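Local coordinates for protein MgGH51 (Meripilus giganteus, PDB 6ZPV) that probably hydrolyses terminal alpha-L-arabinofuranosyl residues from arabinose-containing glycans, as a fungal glycoside hydrolase of family GH51, at residues F451-Q455 with E585-P591; V580-P584 with I597-T601. All blocks are in the same frame, centred on the assembly; numbering follows the deposited sequence.

Interaction 1 of 2, residues F451-Q455 with E585-P591; sequences FPTVQ and ETASNTP. With NAG (2-acetamido-2-deoxy-beta-D-glucopyranose), chain C.
The carbonyl oxygen Ala587 O is gripped twice by the start of helix 454-469, by the amide Val454 N at 3.0 Å and by a CA-H...O contact from Thr453 CA at 3.1 Å. This helix precedes the last strand of the (beta/alpha)8 barrel, and segment 585-591 is a loop of the C-terminal beta-sandwich domain running nearly antiparallel to the helix start and its approach. Thr453 is the N-cap: its side chain caps a following backbone amide while Ser456 OG binds Thr453 N, consistent with a capping box. The loop serves the next amide too, Gln455 N reaching Glu585 O at 2.8 Å in the carbonyl plane. Gln455 and Glu585 then run alongside each other, both extended and with CG anti to the backbone N (chi1 -171° in Gln455). Their amide and carboxylate planes are 67° apart; Glu585 OE2 sits 3.1 Å from Gln455 CD but meets NE2 at too poor an angle to bond. An alanine here would keep the backbone bond but would probably open a gap beside Glu585 CG and CD, leaving that chain less confined. Toward the other end, Pro452 O accepts a hydrogen bond from a water that accepts one from Asn589 N. Ser588 OG also donates to Pro452 O (2.7 Å) from above the carbonyl plane, a less certain bond because Ser588 has two conformers. The Phe451 ring carries Asn589 O over one face, 3.8 Å from CG, and meets Pro591 obliquely, CZ to CD 3.6 Å. Pro591 CB lies 3.8 Å from NAG C8 of a probably N-linked glycan at Asn487.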
loop_
_atom_site.group_PDB
_atom_site.type_symbol
_atom_site.label_atom_id
_atom_site.label_comp_id
_atom_site.label_asym_id
_atom_site.label_seq_id
_atom_site.Cartn_x
_atom_site.Cartn_y
_atom_site.Cartn_z
ATOM N N PHE A 451 -10.658 -13.911 0.552
ATOM C CA PHE A 451 -9.708 -13.494 1.583
ATOM C C PHE A 451 -8.689 -14.617 1.709
ATOM O O PHE A 451 -8.993 -15.773 1.415
ATOM C CB PHE A 451 -10.430 -13.297 2.936
ATOM C CG PHE A 451 -11.411 -12.160 2.957
ATOM C CD1 PHE A 451 -10.960 -10.857 3.096
ATOM C CD2 PHE A 451 -12.768 -12.385 2.815
ATOM C CE1 PHE A 451 -11.826 -9.778 3.057
ATOM C CE2 PHE A 451 -13.666 -11.326 2.781
ATOM C CZ PHE A 451 -13.176 -10.022 2.955
ATOM N N PRO A 452 -7.482 -14.311 2.189
ATOM C CA PRO A 452 -6.527 -15.375 2.466
ATOM C C PRO A 452 -7.166 -16.401 3.420
ATOM O O PRO A 452 -8.000 -16.049 4.269
ATOM C CB PRO A 452 -5.355 -14.644 3.123
ATOM C CG PRO A 452 -5.449 -13.218 2.574
ATOM C CD PRO A 452 -6.963 -12.973 2.520
ATOM N N THR A 453 -6.741 -17.638 3.310
ATOM C CA THR A 453 -7.206 -18.741 4.150
ATOM C C THR A 453 -6.017 -19.320 4.924
ATOM O O THR A 453 -4.846 -18.983 4.721
ATOM C CB THR A 453 -7.890 -19.829 3.297
ATOM O OG1 THR A 453 -6.883 -20.320 2.402
ATOM C CG2 THR A 453 -9.106 -19.303 2.542
ATOM N N VAL A 454 -6.323 -20.225 5.838
ATOM C CA VAL A 454 -5.235 -20.962 6.526
ATOM C C VAL A 454 -4.436 -21.723 5.470
ATOM O O VAL A 454 -3.197 -21.758 5.491
ATOM C CB VAL A 454 -5.744 -21.828 7.653
ATOM C CG1 VAL A 454 -4.598 -22.527 8.358
ATOM C CG2 VAL A 454 -6.537 -21.024 8.678
ATOM N N GLN A 455 -5.138 -22.372 4.542
ATOM C CA GLN A 455 -4.488 -23.110 3.452
ATOM C C GLN A 455 -3.521 -22.200 2.681
ATOM O O GLN A 455 -2.358 -22.608 2.347
ATOM C CB GLN A 455 -5.576 -23.675 2.487
ATOM C CG GLN A 455 -5.063 -24.658 1.414
ATOM C CD GLN A 455 -6.083 -25.095 0.387
ATOM O OE1 GLN A 455 -7.268 -24.751 0.522
ATOM N NE2 GLN A 455 -5.649 -25.859 -0.594
ATOM N N GLU A 585 -8.717 -25.605 7.308
ATOM C CA GLU A 585 -8.059 -25.362 6.001
ATOM C C GLU A 585 -8.598 -24.092 5.316
ATOM O O GLU A 585 -7.811 -23.270 4.858
ATOM C CB GLU A 585 -8.287 -26.589 5.122
ATOM C CG GLU A 585 -7.572 -26.484 3.791
ATOM C CD GLU A 585 -7.682 -27.685 2.912
ATOM O OE1 GLU A 585 -8.297 -28.713 3.336
ATOM O OE2 GLU A 585 -6.990 -27.686 1.851
ATOM N N THR A 586 -9.922 -23.968 5.225
ATOM C CA THR A 586 -10.514 -22.874 4.443
ATOM C C THR A 586 -10.931 -21.694 5.331
ATOM O O THR A 586 -11.555 -20.751 4.797
ATOM C CB THR A 586 -11.709 -23.356 3.635
ATOM O OG1 THR A 586 -12.768 -23.776 4.498
ATOM C CG2 THR A 586 -11.346 -24.456 2.669
ATOM N N ALA A 587 -10.557 -21.667 6.605
ATOM C CA ALA A 587 -10.921 -20.548 7.457
ATOM C C ALA A 587 -10.200 -19.269 7.025
ATOM O O ALA A 587 -9.022 -19.311 6.642
ATOM C CB ALA A 587 -10.634 -20.833 8.925
ATOM N N SER A 588 -10.852 -18.161 7.202
ATOM C CA SER A 588 -10.412 -16.797 6.846
ATOM C C SER A 588 -10.852 -15.816 7.931
ATOM O O SER A 588 -11.864 -16.040 8.613
ATOM C CB SER A 588 -11.070 -16.283 5.534
ATOM O OG SER A 588 -10.610 -16.853 4.331
ATOM N N ASN A 589 -10.151 -14.700 8.030
ATOM C CA ASN A 589 -10.639 -13.516 8.754
ATOM C C ASN A 589 -11.445 -12.666 7.785
ATOM O O ASN A 589 -11.015 -12.358 6.691
ATOM C CB ASN A 589 -9.469 -12.755 9.378
ATOM C CG ASN A 589 -8.826 -13.630 10.453
ATOM O OD1 ASN A 589 -9.558 -14.333 11.172
ATOM N ND2 ASN A 589 -7.494 -13.561 10.561
ATOM N N THR A 590 -12.665 -12.312 8.200
ATOM C CA THR A 590 -13.606 -11.572 7.332
ATOM C C THR A 590 -14.191 -10.422 8.092
ATOM O O THR A 590 -14.024 -10.284 9.295
ATOM C CB THR A 590 -14.768 -12.496 6.926
ATOM O OG1 THR A 590 -15.512 -12.782 8.110
ATOM C CG2 THR A 590 -14.302 -13.768 6.282
ATOM N N PRO A 591 -14.914 -9.500 7.406
ATOM C CA PRO A 591 -15.502 -8.379 8.140
ATOM C C PRO A 591 -16.465 -8.857 9.242
ATOM O O PRO A 591 -16.467 -8.237 10.323
ATOM C CB PRO A 591 -16.267 -7.616 7.026
ATOM C CG PRO A 591 -15.394 -7.862 5.827
ATOM C CD PRO A 591 -14.976 -9.302 5.938
HETATM C C1 NAG C . -22.058 -5.927 5.689
HETATM C C2 NAG C . -22.265 -6.465 7.102
HETATM C C3 NAG C . -23.145 -7.755 7.153
HETATM C C4 NAG C . -24.462 -7.516 6.422
HETATM C C5 NAG C . -24.108 -6.918 5.032
HETATM C C6 NAG C . -25.289 -6.619 4.140
HETATM C C7 NAG C . -20.461 -6.029 8.643
HETATM C C8 NAG C . -19.158 -6.595 9.209
HETATM N N2 NAG C . -21.055 -6.745 7.702
HETATM O O3 NAG C . -23.392 -8.232 8.486
HETATM O O4 NAG C . -25.246 -8.766 6.376
HETATM O O5 NAG C . -23.273 -5.685 5.095
HETATM O O6 NAG C . -25.911 -5.413 4.637
HETATM O O7 NAG C . -20.993 -5.000 9.081
HETATM O O HOH W 1 -7.721 -14.296 6.337
#

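Interaction 2 of 2, residues V580-P584 with I597-T601; sequences VLTGP and IVPKT
Segments 580-584 and 597-601 run antiparallel and meet at a single hydrogen-bonded pair, Val580 with Lys600, where Val580 N to Lys600 O and Lys600 N to Val580 O are both 2.9 Å. This is where the outermost strand 600-605 of the C-terminal domain's antiparallel sheet joins strand 575-582. Val580 O also receives a CA-H...O contact from Pro599 CA at 3.2 Å. Beyond the pair the two chains are linked through a water, which accepts from Thr582 N and donates to Val598 O.

The side chains of Val580 and Lys600 start on the same face, but the lysine chain kinks about CB-CG and carries its amine clear of Val580. Leu581 and Ile597 cross at about a right angle, with Leu581 CD1 3.8 Å from Ile597 CG2; Leu581 also rests on Phe510 and Leu514 of helix 507-517. Both branches of Ile597 pack against Thr582 O, CG2 at 3.6 Å, since a chi1 of -53° sets CG1 beside the backbone N and CG2 beside the carbonyl carbon. The CG1 branch passes on to Pro584 CD and over Gly583, where a beta carbon would clash with the isoleucine: Ile597 CD1 is 4.1 Å from Gly583 CA.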
loop_
_atom_site.group_PDB
_atom_site.type_symbol
_atom_site.label_atom_id
_atom_site.label_comp_id
_atom_site.label_asym_id
_atom_site.label_seq_id
_atom_site.Cartn_x
_atom_site.Cartn_y
_atom_site.Cartn_z
ATOM N N VAL A 580 1.969 -19.988 17.174
ATOM C CA VAL A 580 1.304 -20.910 16.221
ATOM C C VAL A 580 0.103 -20.215 15.594
ATOM O O VAL A 580 -0.761 -19.702 16.328
ATOM C CB VAL A 580 0.775 -22.172 16.943
ATOM C CG1 VAL A 580 0.169 -23.182 15.992
ATOM C CG2 VAL A 580 1.821 -22.841 17.777
ATOM N N LEU A 581 0.033 -20.266 14.289
ATOM C CA LEU A 581 -1.108 -19.852 13.477
ATOM C C LEU A 581 -1.707 -21.103 12.818
ATOM O O LEU A 581 -0.993 -21.754 12.025
ATOM C CB LEU A 581 -0.643 -18.862 12.423
ATOM C CG LEU A 581 -1.733 -18.310 11.500
ATOM C CD1 LEU A 581 -2.567 -17.260 12.225
ATOM C CD2 LEU A 581 -1.063 -17.700 10.260
ATOM N N THR A 582 -2.928 -21.440 13.137
ATOM C CA THR A 582 -3.544 -22.657 12.576
ATOM C C THR A 582 -5.065 -22.523 12.659
ATOM O O THR A 582 -5.571 -21.520 13.177
ATOM C CB THR A 582 -3.039 -23.929 13.272
ATOM O OG1 THR A 582 -3.453 -25.097 12.569
ATOM C CG2 THR A 582 -3.493 -24.060 14.686
ATOM N N GLY A 583 -5.765 -23.430 12.062
ATOM C CA GLY A 583 -7.215 -23.486 12.068
ATOM C C GLY A 583 -7.673 -24.351 10.908
ATOM O O GLY A 583 -6.864 -24.965 10.207
ATOM N N PRO A 584 -8.993 -24.371 10.657
ATOM C CA PRO A 584 -9.511 -25.135 9.531
ATOM C C PRO A 584 -8.874 -24.652 8.238
ATOM O O PRO A 584 -8.680 -23.445 8.035
ATOM C CB PRO A 584 -11.037 -24.839 9.586
ATOM C CG PRO A 584 -11.306 -24.483 11.036
ATOM C CD PRO A 584 -10.043 -23.739 11.475
ATOM N N ILE A 597 -9.127 -16.299 13.115
ATOM C CA ILE A 597 -7.808 -16.980 13.083
ATOM C C ILE A 597 -6.723 -16.011 13.502
ATOM O O ILE A 597 -6.389 -15.100 12.716
ATOM C CB ILE A 597 -7.496 -17.575 11.709
ATOM C CG1 ILE A 597 -8.589 -18.495 11.158
ATOM C CG2 ILE A 597 -6.156 -18.272 11.716
ATOM C CD1 ILE A 597 -8.837 -19.714 11.968
ATOM N N VAL A 598 -6.206 -16.188 14.719
ATOM C CA VAL A 598 -5.123 -15.354 15.256
ATOM C C VAL A 598 -4.074 -16.249 15.878
ATOM O O VAL A 598 -4.355 -17.364 16.326
ATOM C CB VAL A 598 -5.677 -14.330 16.246
ATOM C CG1 VAL A 598 -6.683 -13.402 15.552
ATOM C CG2 VAL A 598 -6.249 -15.016 17.467
ATOM N N PRO A 599 -2.819 -15.796 15.903
ATOM C CA PRO A 599 -1.758 -16.629 16.449
ATOM C C PRO A 599 -1.917 -16.784 17.971
ATOM O O PRO A 599 -2.435 -15.880 18.644
ATOM C CB PRO A 599 -0.477 -15.879 16.085
ATOM C CG PRO A 599 -0.814 -14.699 15.446
ATOM C CD PRO A 599 -2.318 -14.565 15.300
ATOM N N LYS A 600 -1.397 -17.868 18.493
ATOM C CA LYS A 600 -1.314 -18.140 19.929
ATOM C C LYS A 600 0.140 -18.267 20.313
ATOM O O LYS A 600 0.911 -18.969 19.651
ATOM C CB LYS A 600 -2.092 -19.418 20.262
ATOM C CG LYS A 600 -3.544 -19.433 19.745
ATOM C CD LYS A 600 -4.516 -18.306 20.015
ATOM C CE LYS A 600 -5.891 -18.443 19.358
ATOM N NZ LYS A 600 -6.867 -17.611 20.128
ATOM N N THR A 601 0.514 -17.598 21.396
ATOM C CA THR A 601 1.869 -17.580 21.932
ATOM C C THR A 601 1.935 -18.299 23.294
ATOM O O THR A 601 1.017 -18.132 24.118
ATOM C CB THR A 601 2.465 -16.175 22.032
ATOM O OG1 THR A 601 2.410 -15.528 20.739
ATOM C CG2 THR A 601 3.868 -16.151 22.592
HETATM O O HOH W 2 -3.989 -19.923 15.451
#

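How the interactions relate
From the N terminus, segment 451-455 comes first, at the head of the helix leading to the barrel's last strand. After 124 further residues, which finish the barrel and lay down the first strands of the C-terminal sheet after strand 11-12, segment 580-584 opens interaction 2; the chain then runs straight into 585-591, which closes interaction 1, and 597-601 closes interaction 2. The contacts therefore cross: interaction 1 closes a long loop between barrel and sandwich, interaction 2 a short one between neighbouring strands. They also touch. Asn589 OD1 probably accepts a hydrogen bond from Ile597 N (2.8 Å), and Ala587 CB packs on Ile597 CD1, tying the loop's two limbs together beside the helix start.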